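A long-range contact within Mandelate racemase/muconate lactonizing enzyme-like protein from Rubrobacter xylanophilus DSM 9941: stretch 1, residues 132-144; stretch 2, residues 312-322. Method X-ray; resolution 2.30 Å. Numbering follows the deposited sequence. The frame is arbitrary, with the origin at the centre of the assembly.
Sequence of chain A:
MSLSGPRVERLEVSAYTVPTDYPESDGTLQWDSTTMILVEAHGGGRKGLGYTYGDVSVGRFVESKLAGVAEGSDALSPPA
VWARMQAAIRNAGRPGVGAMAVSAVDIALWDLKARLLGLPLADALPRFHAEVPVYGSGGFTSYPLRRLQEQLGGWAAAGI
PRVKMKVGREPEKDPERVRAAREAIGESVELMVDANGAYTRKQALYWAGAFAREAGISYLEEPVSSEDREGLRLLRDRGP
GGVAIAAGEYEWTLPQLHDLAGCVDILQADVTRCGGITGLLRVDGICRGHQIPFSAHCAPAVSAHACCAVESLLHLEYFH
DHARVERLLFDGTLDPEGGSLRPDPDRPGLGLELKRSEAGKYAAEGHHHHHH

Stretch 1 (132-144) VPVYGSGGFTSYP
Stretch 2, residues 312-322: SLLHLEYFHDH

Two strands, 132-137 and 313-319, lie side by side in parallel, their axes inclined by 44° and approaching to 4.5 Å. Both are extended (Val134 -120/162, Leu316 -122/149). The register pairs Val134 with Leu316, Tyr135 with Glu317, Gly136 with Tyr318 and Ser137 with Phe319, CA to CA 4.7 to 5.3 Å. Backbone hydrogen bonds alternate as a parallel ladder requires: Leu316 N to Pro133 O (2.9 Å), Tyr135 N to Leu316 O (2.9 Å), Tyr318 N to Tyr135 O (2.7 Å), Ser137 N to Tyr318 O (3.0 Å). A last rung, His320 N to Ser137 O (2.9 Å), carries the ladder into the helix that begins right after Phe319, at its N-cap position.

On the face shared by Val134, Leu316 and Tyr318, apolar side chains pack together. Val134 (m) sets CG1 3.6 Å from Leu316 CD1 and CG2 4.2 Å from Tyr318 CB. Val132 (m), pointing toward the second stretch, rests its two methyls on two leucines, CG1 3.5 Å from Leu313 (t, p) CD2 and CG2 3.8 Å from Leu316 (p, p) CD2. Gly136 presents no side chain opposite Tyr318 (t), whose ring leads away.

The other face belongs to Tyr135, Glu317, Ser137 and Phe319. Tyr135 (p, chi2 94°) lays its ring across the neighbouring strand: Glu317 CA sits over one face, 3.8 Å from the ring centroid, while the ring's edge meets the face of His315 (p), centroids 4.9 Å apart and planes at 73°. Glu317 (t, t, chi3 33°) extends so that OE2 accepts a 2.6 Å hydrogen bond from Ser137 OG (t), so a buried hydroxyl finds an acceptor in a carboxylate also bonded elsewhere in the structure.

Beyond the strand, Gly138 (-165/-121) and Gly139 (68/39) lead into the type I turn Phe140-Tyr143, closed by Tyr143 N to Phe140 O at 3.1 Å. Phe140 (m, chi2 -77°) points toward the second stretch; its edge receives Phe319 (t), Phe140 CZ to Phe319 CE1 3.9 Å, and His320 (t), Phe140 CE2 to His320 CD2 4.0 Å.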

ATOM      1  N   VAL A 132       9.535 -32.624  22.094  1.00 45.09           N
ATOM      2  CA  VAL A 132       9.803 -31.436  21.276  1.00 44.01           C
ATOM      3  C   VAL A 132      11.255 -31.372  20.871  1.00 43.08           C
ATOM      4  O   VAL A 132      12.153 -31.600  21.708  1.00 44.16           O
ATOM      5  CB  VAL A 132       9.424 -30.124  22.030  1.00 44.44           C
ATOM      6  CG1 VAL A 132       7.957 -30.043  22.212  1.00 44.90           C
ATOM      7  CG2 VAL A 132      10.119 -30.024  23.394  1.00 45.17           C
ATOM      8  N   PRO A 133      11.514 -31.068  19.591  1.00 41.70           N
ATOM      9  CA  PRO A 133      12.881 -31.027  19.113  1.00 40.44           C
ATOM     10  C   PRO A 133      13.631 -29.774  19.573  1.00 40.32           C
ATOM     11  O   PRO A 133      13.021 -28.684  19.790  1.00 40.48           O
ATOM     12  CB  PRO A 133      12.718 -31.084  17.607  1.00 40.95           C
ATOM     13  CG  PRO A 133      11.322 -30.618  17.325  1.00 41.77           C
ATOM     14  CD  PRO A 133      10.517 -30.881  18.518  1.00 41.16           C
ATOM     15  N   VAL A 134      14.931 -29.936  19.805  1.00 39.35           N
ATOM     16  CA  VAL A 134      15.756 -28.847  20.296  1.00 38.48           C
ATOM     17  C   VAL A 134      16.888 -28.518  19.342  1.00 40.12           C
ATOM     18  O   VAL A 134      17.238 -29.318  18.433  1.00 40.70           O
ATOM     19  CB  VAL A 134      16.350 -29.115  21.721  1.00 38.48           C
ATOM     20  CG1 VAL A 134      15.295 -29.608  22.656  1.00 33.92           C
ATOM     21  CG2 VAL A 134      17.553 -30.094  21.688  1.00 38.80           C
ATOM     22  N   TYR A 135      17.466 -27.328  19.502  1.00 39.78           N
ATOM     23  CA  TYR A 135      18.810 -27.142  18.968  1.00 39.19           C
ATOM     24  C   TYR A 135      19.728 -26.733  20.115  1.00 39.62           C
ATOM     25  O   TYR A 135      19.300 -26.005  21.028  1.00 38.96           O
ATOM     26  CB  TYR A 135      18.831 -26.114  17.827  1.00 38.77           C
ATOM     27  CG  TYR A 135      18.442 -24.700  18.195  1.00 37.80           C
ATOM     28  CD1 TYR A 135      19.409 -23.760  18.539  1.00 37.06           C
ATOM     29  CD2 TYR A 135      17.103 -24.285  18.125  1.00 38.15           C
ATOM     30  CE1 TYR A 135      19.087 -22.462  18.833  1.00 37.07           C
ATOM     31  CE2 TYR A 135      16.746 -22.974  18.428  1.00 37.89           C
ATOM     32  CZ  TYR A 135      17.752 -22.072  18.765  1.00 40.71           C
ATOM     33  OH  TYR A 135      17.418 -20.790  19.050  1.00 42.16           O
ATOM     34  N   GLY A 136      20.971 -27.215  20.069  1.00 39.23           N
ATOM     35  CA  GLY A 136      21.986 -26.798  21.008  1.00 38.68           C
ATOM     36  C   GLY A 136      22.454 -25.389  20.677  1.00 39.21           C
ATOM     37  O   GLY A 136      22.808 -25.093  19.540  1.00 39.12           O
ATOM     38  N   SER A 137      22.474 -24.500  21.671  1.00 39.49           N
ATOM     39  CA  SER A 137      22.735 -23.076  21.386  1.00 39.17           C
ATOM     40  C   SER A 137      23.857 -22.479  22.307  1.00 38.52           C
ATOM     41  O   SER A 137      23.717 -22.478  23.510  1.00 38.08           O
ATOM     42  CB  SER A 137      21.427 -22.292  21.511  1.00 38.74           C
ATOM     43  OG  SER A 137      21.672 -20.892  21.371  1.00 40.50           O
ATOM     44  N   GLY A 138      24.959 -22.022  21.719  1.00 37.84           N
ATOM     45  CA  GLY A 138      26.065 -21.418  22.441  1.00 38.18           C
ATOM     46  C   GLY A 138      26.964 -20.701  21.450  1.00 39.55           C
ATOM     47  O   GLY A 138      26.504 -19.782  20.723  1.00 41.31           O
ATOM     48  N   GLY A 139      28.237 -21.094  21.380  1.00 39.95           N
ATOM     49  CA  GLY A 139      29.120 -20.658  20.280  1.00 39.89           C
ATOM     50  C   GLY A 139      29.399 -19.173  20.375  1.00 41.13           C
ATOM     51  O   GLY A 139      29.457 -18.466  19.339  1.00 42.07           O
ATOM     52  N   PHE A 140      29.580 -18.712  21.615  1.00 39.89           N
ATOM     53  CA  PHE A 140      29.800 -17.301  21.902  1.00 39.86           C
ATOM     54  C   PHE A 140      31.025 -16.766  21.175  1.00 39.54           C
ATOM     55  O   PHE A 140      31.978 -17.531  20.866  1.00 39.37           O
ATOM     56  CB  PHE A 140      29.860 -17.057  23.411  1.00 38.37           C
ATOM     57  CG  PHE A 140      28.704 -17.644  24.122  1.00 40.56           C
ATOM     58  CD1 PHE A 140      27.462 -17.004  24.091  1.00 40.09           C
ATOM     59  CD2 PHE A 140      28.806 -18.901  24.728  1.00 39.70           C
ATOM     60  CE1 PHE A 140      26.345 -17.613  24.701  1.00 41.17           C
ATOM     61  CE2 PHE A 140      27.713 -19.512  25.353  1.00 38.84           C
ATOM     62  CZ  PHE A 140      26.475 -18.870  25.351  1.00 38.92           C
ATOM     63  N   THR A 141      30.971 -15.464  20.895  1.00 38.39           N
ATOM     64  CA  THR A 141      32.013 -14.785  20.161  1.00 39.03           C
ATOM     65  C   THR A 141      33.327 -14.695  20.939  1.00 39.91           C
ATOM     66  O   THR A 141      34.407 -14.491  20.341  1.00 40.04           O
ATOM     67  CB  THR A 141      31.543 -13.396  19.630  1.00 38.30           C
ATOM     68  OG1 THR A 141      30.794 -12.727  20.662  1.00 37.67           O
ATOM     69  CG2 THR A 141      30.672 -13.568  18.362  1.00 38.15           C
ATOM     70  N   SER A 142      33.248 -14.875  22.254  1.00 41.10           N
ATOM     71  CA  SER A 142      34.458 -14.937  23.073  1.00 43.25           C
ATOM     72  C   SER A 142      35.210 -16.286  22.986  1.00 44.34           C
ATOM     73  O   SER A 142      36.371 -16.359  23.383  1.00 45.26           O
ATOM     74  CB  SER A 142      34.100 -14.708  24.540  1.00 42.19           C
ATOM     75  OG  SER A 142      33.185 -15.710  24.916  1.00 43.88           O
ATOM     76  N   TYR A 143      34.546 -17.358  22.547  1.00 45.34           N
ATOM     77  CA  TYR A 143      35.205 -18.670  22.480  1.00 45.92           C
ATOM     78  C   TYR A 143      36.373 -18.702  21.490  1.00 47.45           C
ATOM     79  O   TYR A 143      36.211 -18.353  20.294  1.00 48.83           O
ATOM     80  CB  TYR A 143      34.230 -19.747  22.035  1.00 44.90           C
ATOM     81  CG  TYR A 143      33.291 -20.239  23.097  1.00 43.66           C
ATOM     82  CD1 TYR A 143      33.260 -19.666  24.356  1.00 45.07           C
ATOM     83  CD2 TYR A 143      32.392 -21.256  22.822  1.00 43.04           C
ATOM     84  CE1 TYR A 143      32.363 -20.133  25.343  1.00 43.58           C
ATOM     85  CE2 TYR A 143      31.520 -21.721  23.780  1.00 41.10           C
ATOM     86  CZ  TYR A 143      31.497 -21.156  25.029  1.00 42.67           C
ATOM     87  OH  TYR A 143      30.584 -21.649  25.964  1.00 45.20           O
ATOM     88  N   PRO A 144      37.543 -19.182  21.942  1.00 47.57           N
ATOM     89  CA  PRO A 144      38.521 -19.490  20.886  1.00 47.61           C
ATOM     90  C   PRO A 144      37.979 -20.636  20.032  1.00 47.62           C
ATOM     91  O   PRO A 144      37.069 -21.327  20.463  1.00 46.61           O
ATOM     92  CB  PRO A 144      39.787 -19.918  21.673  1.00 47.79           C
ATOM     93  CG  PRO A 144      39.541 -19.441  23.127  1.00 47.79           C
ATOM     94  CD  PRO A 144      38.022 -19.527  23.290  1.00 47.14           C
ATOM     95  N   SER A 312       2.561 -24.880  15.982  1.00 42.36           N
ATOM     96  CA  SER A 312       3.499 -24.343  14.989  1.00 43.27           C
ATOM     97  C   SER A 312       4.991 -24.470  15.403  1.00 42.73           C
ATOM     98  O   SER A 312       5.887 -23.995  14.699  1.00 40.68           O
ATOM     99  CB  SER A 312       3.108 -22.902  14.597  1.00 42.47           C
ATOM    100  OG  SER A 312       2.966 -22.137  15.757  1.00 47.31           O
ATOM    101  N   LEU A 313       5.259 -25.168  16.513  1.00 43.22           N
ATOM    102  CA  LEU A 313       6.665 -25.390  16.946  1.00 43.06           C
ATOM    103  C   LEU A 313       7.599 -26.048  15.903  1.00 42.99           C
ATOM    104  O   LEU A 313       7.330 -27.150  15.407  1.00 43.02           O
ATOM    105  CB  LEU A 313       6.710 -26.183  18.258  1.00 42.73           C
ATOM    106  CG  LEU A 313       8.119 -26.337  18.835  1.00 43.48           C
ATOM    107  CD1 LEU A 313       8.641 -25.099  19.588  1.00 41.65           C
ATOM    108  CD2 LEU A 313       8.148 -27.542  19.712  1.00 42.80           C
ATOM    109  N   LEU A 314       8.693 -25.357  15.571  1.00 42.35           N
ATOM    110  CA  LEU A 314       9.768 -25.936  14.787  1.00 41.47           C
ATOM    111  C   LEU A 314      10.775 -26.578  15.746  1.00 41.88           C
ATOM    112  O   LEU A 314      11.189 -27.727  15.553  1.00 42.60           O
ATOM    113  CB  LEU A 314      10.487 -24.850  14.004  1.00 40.55           C
ATOM    114  CG  LEU A 314      11.465 -25.292  12.922  1.00 42.41           C
ATOM    115  CD1 LEU A 314      10.806 -26.275  11.981  1.00 43.84           C
ATOM    116  CD2 LEU A 314      11.988 -24.072  12.171  1.00 44.53           C
ATOM    117  N   HIS A 315      11.210 -25.803  16.740  1.00 41.21           N
ATOM    118  CA  HIS A 315      12.186 -26.272  17.740  1.00 41.21           C
ATOM    119  C   HIS A 315      12.290 -25.299  18.886  1.00 41.73           C
ATOM    120  O   HIS A 315      11.772 -24.156  18.837  1.00 39.90           O
ATOM    121  CB  HIS A 315      13.588 -26.499  17.160  1.00 40.29           C
ATOM    122  CG  HIS A 315      14.037 -25.472  16.165  1.00 40.31           C
ATOM    123  ND1 HIS A 315      14.018 -24.116  16.419  1.00 40.95           N
ATOM    124  CD2 HIS A 315      14.586 -25.614  14.927  1.00 38.74           C
ATOM    125  CE1 HIS A 315      14.514 -23.464  15.378  1.00 39.86           C
ATOM    126  NE2 HIS A 315      14.855 -24.352  14.455  1.00 41.65           N
ATOM    127  N   LEU A 316      12.986 -25.762  19.924  1.00 42.30           N
ATOM    128  CA  LEU A 316      13.244 -24.929  21.092  1.00 41.75           C
ATOM    129  C   LEU A 316      14.747 -24.846  21.263  1.00 41.04           C
ATOM    130  O   LEU A 316      15.490 -25.778  20.880  1.00 41.60           O
ATOM    131  CB  LEU A 316      12.493 -25.433  22.350  1.00 41.56           C
ATOM    132  CG  LEU A 316      13.022 -26.545  23.289  1.00 44.44           C
ATOM    133  CD1 LEU A 316      14.444 -26.334  23.934  1.00 42.71           C
ATOM    134  CD2 LEU A 316      12.014 -26.843  24.398  1.00 42.29           C
ATOM    135  N   GLU A 317      15.188 -23.713  21.794  1.00 39.83           N
ATOM    136  CA  GLU A 317      16.598 -23.423  22.000  1.00 39.70           C
ATOM    137  C   GLU A 317      17.082 -24.052  23.310  1.00 39.89           C
ATOM    138  O   GLU A 317      16.592 -23.711  24.416  1.00 38.68           O
ATOM    139  CB  GLU A 317      16.833 -21.919  22.091  1.00 38.49           C
ATOM    140  CG  GLU A 317      18.269 -21.570  22.372  1.00 40.20           C
ATOM    141  CD  GLU A 317      18.474 -20.103  22.556  1.00 38.89           C
ATOM    142  OE1 GLU A 317      17.555 -19.416  23.087  1.00 38.21           O
ATOM    143  OE2 GLU A 317      19.560 -19.652  22.163  1.00 37.78           O
ATOM    144  N   TYR A 318      18.031 -24.963  23.163  1.00 39.21           N
ATOM    145  CA  TYR A 318      18.695 -25.563  24.318  1.00 40.71           C
ATOM    146  C   TYR A 318      19.861 -24.673  24.680  1.00 40.28           C
ATOM    147  O   TYR A 318      20.994 -24.919  24.257  1.00 40.76           O
ATOM    148  CB  TYR A 318      19.209 -26.985  23.957  1.00 40.53           C
ATOM    149  CG  TYR A 318      19.693 -27.742  25.132  1.00 40.43           C
ATOM    150  CD1 TYR A 318      18.789 -28.250  26.100  1.00 40.57           C
ATOM    151  CD2 TYR A 318      21.058 -27.918  25.331  1.00 42.29           C
ATOM    152  CE1 TYR A 318      19.256 -28.936  27.240  1.00 40.79           C
ATOM    153  CE2 TYR A 318      21.538 -28.584  26.466  1.00 42.81           C
ATOM    154  CZ  TYR A 318      20.627 -29.099  27.404  1.00 43.45           C
ATOM    155  OH  TYR A 318      21.118 -29.754  28.520  1.00 49.50           O
ATOM    156  N   PHE A 319      19.573 -23.606  25.414  1.00 40.28           N
ATOM    157  CA  PHE A 319      20.566 -22.539  25.601  1.00 39.80           C
ATOM    158  C   PHE A 319      21.584 -22.893  26.669  1.00 40.50           C
ATOM    159  O   PHE A 319      21.219 -23.207  27.808  1.00 39.85           O
ATOM    160  CB  PHE A 319      19.879 -21.209  25.957  1.00 39.70           C
ATOM    161  CG  PHE A 319      20.846 -20.033  26.010  1.00 35.84           C
ATOM    162  CD1 PHE A 319      21.712 -19.784  24.943  1.00 32.75           C
ATOM    163  CD2 PHE A 319      20.885 -19.207  27.096  1.00 33.72           C
ATOM    164  CE1 PHE A 319      22.597 -18.719  24.949  1.00 33.91           C
ATOM    165  CE2 PHE A 319      21.772 -18.095  27.130  1.00 36.08           C
ATOM    166  CZ  PHE A 319      22.629 -17.863  26.051  1.00 35.74           C
ATOM    167  N   HIS A 320      22.855 -22.867  26.296  1.00 41.48           N
ATOM    168  CA  HIS A 320      23.933 -23.271  27.211  1.00 42.59           C
ATOM    169  C   HIS A 320      23.793 -22.674  28.599  1.00 42.08           C
ATOM    170  O   HIS A 320      23.593 -23.402  29.564  1.00 43.03           O
ATOM    171  CB  HIS A 320      25.318 -22.926  26.629  1.00 43.47           C
ATOM    172  CG  HIS A 320      26.445 -23.114  27.604  1.00 46.91           C
ATOM    173  ND1 HIS A 320      26.845 -24.359  28.065  1.00 49.60           N
ATOM    174  CD2 HIS A 320      27.255 -22.211  28.214  1.00 46.43           C
ATOM    175  CE1 HIS A 320      27.832 -24.206  28.932  1.00 47.05           C
ATOM    176  NE2 HIS A 320      28.112 -22.916  29.023  1.00 45.66           N
ATOM    177  N   ASP A 321      23.866 -21.349  28.733  1.00 41.56           N
ATOM    178  CA  ASP A 321      23.786 -20.726  30.074  1.00 39.96           C
ATOM    179  C   ASP A 321      22.684 -21.325  30.920  1.00 40.55           C
ATOM    180  O   ASP A 321      22.859 -21.579  32.119  1.00 39.50           O
ATOM    181  CB  ASP A 321      23.559 -19.232  30.006  1.00 38.88           C
ATOM    182  CG  ASP A 321      24.689 -18.481  29.312  1.00 39.75           C
ATOM    183  OD1 ASP A 321      25.565 -19.103  28.701  1.00 42.69           O
ATOM    184  OD2 ASP A 321      24.717 -17.230  29.354  1.00 41.95           O
ATOM    185  N   HIS A 322      21.531 -21.546  30.284  1.00 40.99           N
ATOM    186  CA  HIS A 322      20.318 -21.850  31.000  1.00 40.37           C
ATOM    187  C   HIS A 322      20.207 -23.290  31.334  1.00 40.84           C
ATOM    188  O   HIS A 322      19.829 -23.619  32.469  1.00 41.66           O
ATOM    189  CB  HIS A 322      19.091 -21.392  30.218  1.00 39.97           C
ATOM    190  CG  HIS A 322      19.000 -19.914  30.112  1.00 41.54           C
ATOM    191  ND1 HIS A 322      18.028 -19.274  29.373  1.00 42.32           N
ATOM    192  CD2 HIS A 322      19.783 -18.940  30.647  1.00 40.52           C
ATOM    193  CE1 HIS A 322      18.204 -17.967  29.468  1.00 42.26           C
ATOM    194  NE2 HIS A 322      19.265 -17.740  30.234  1.00 42.13           N
TER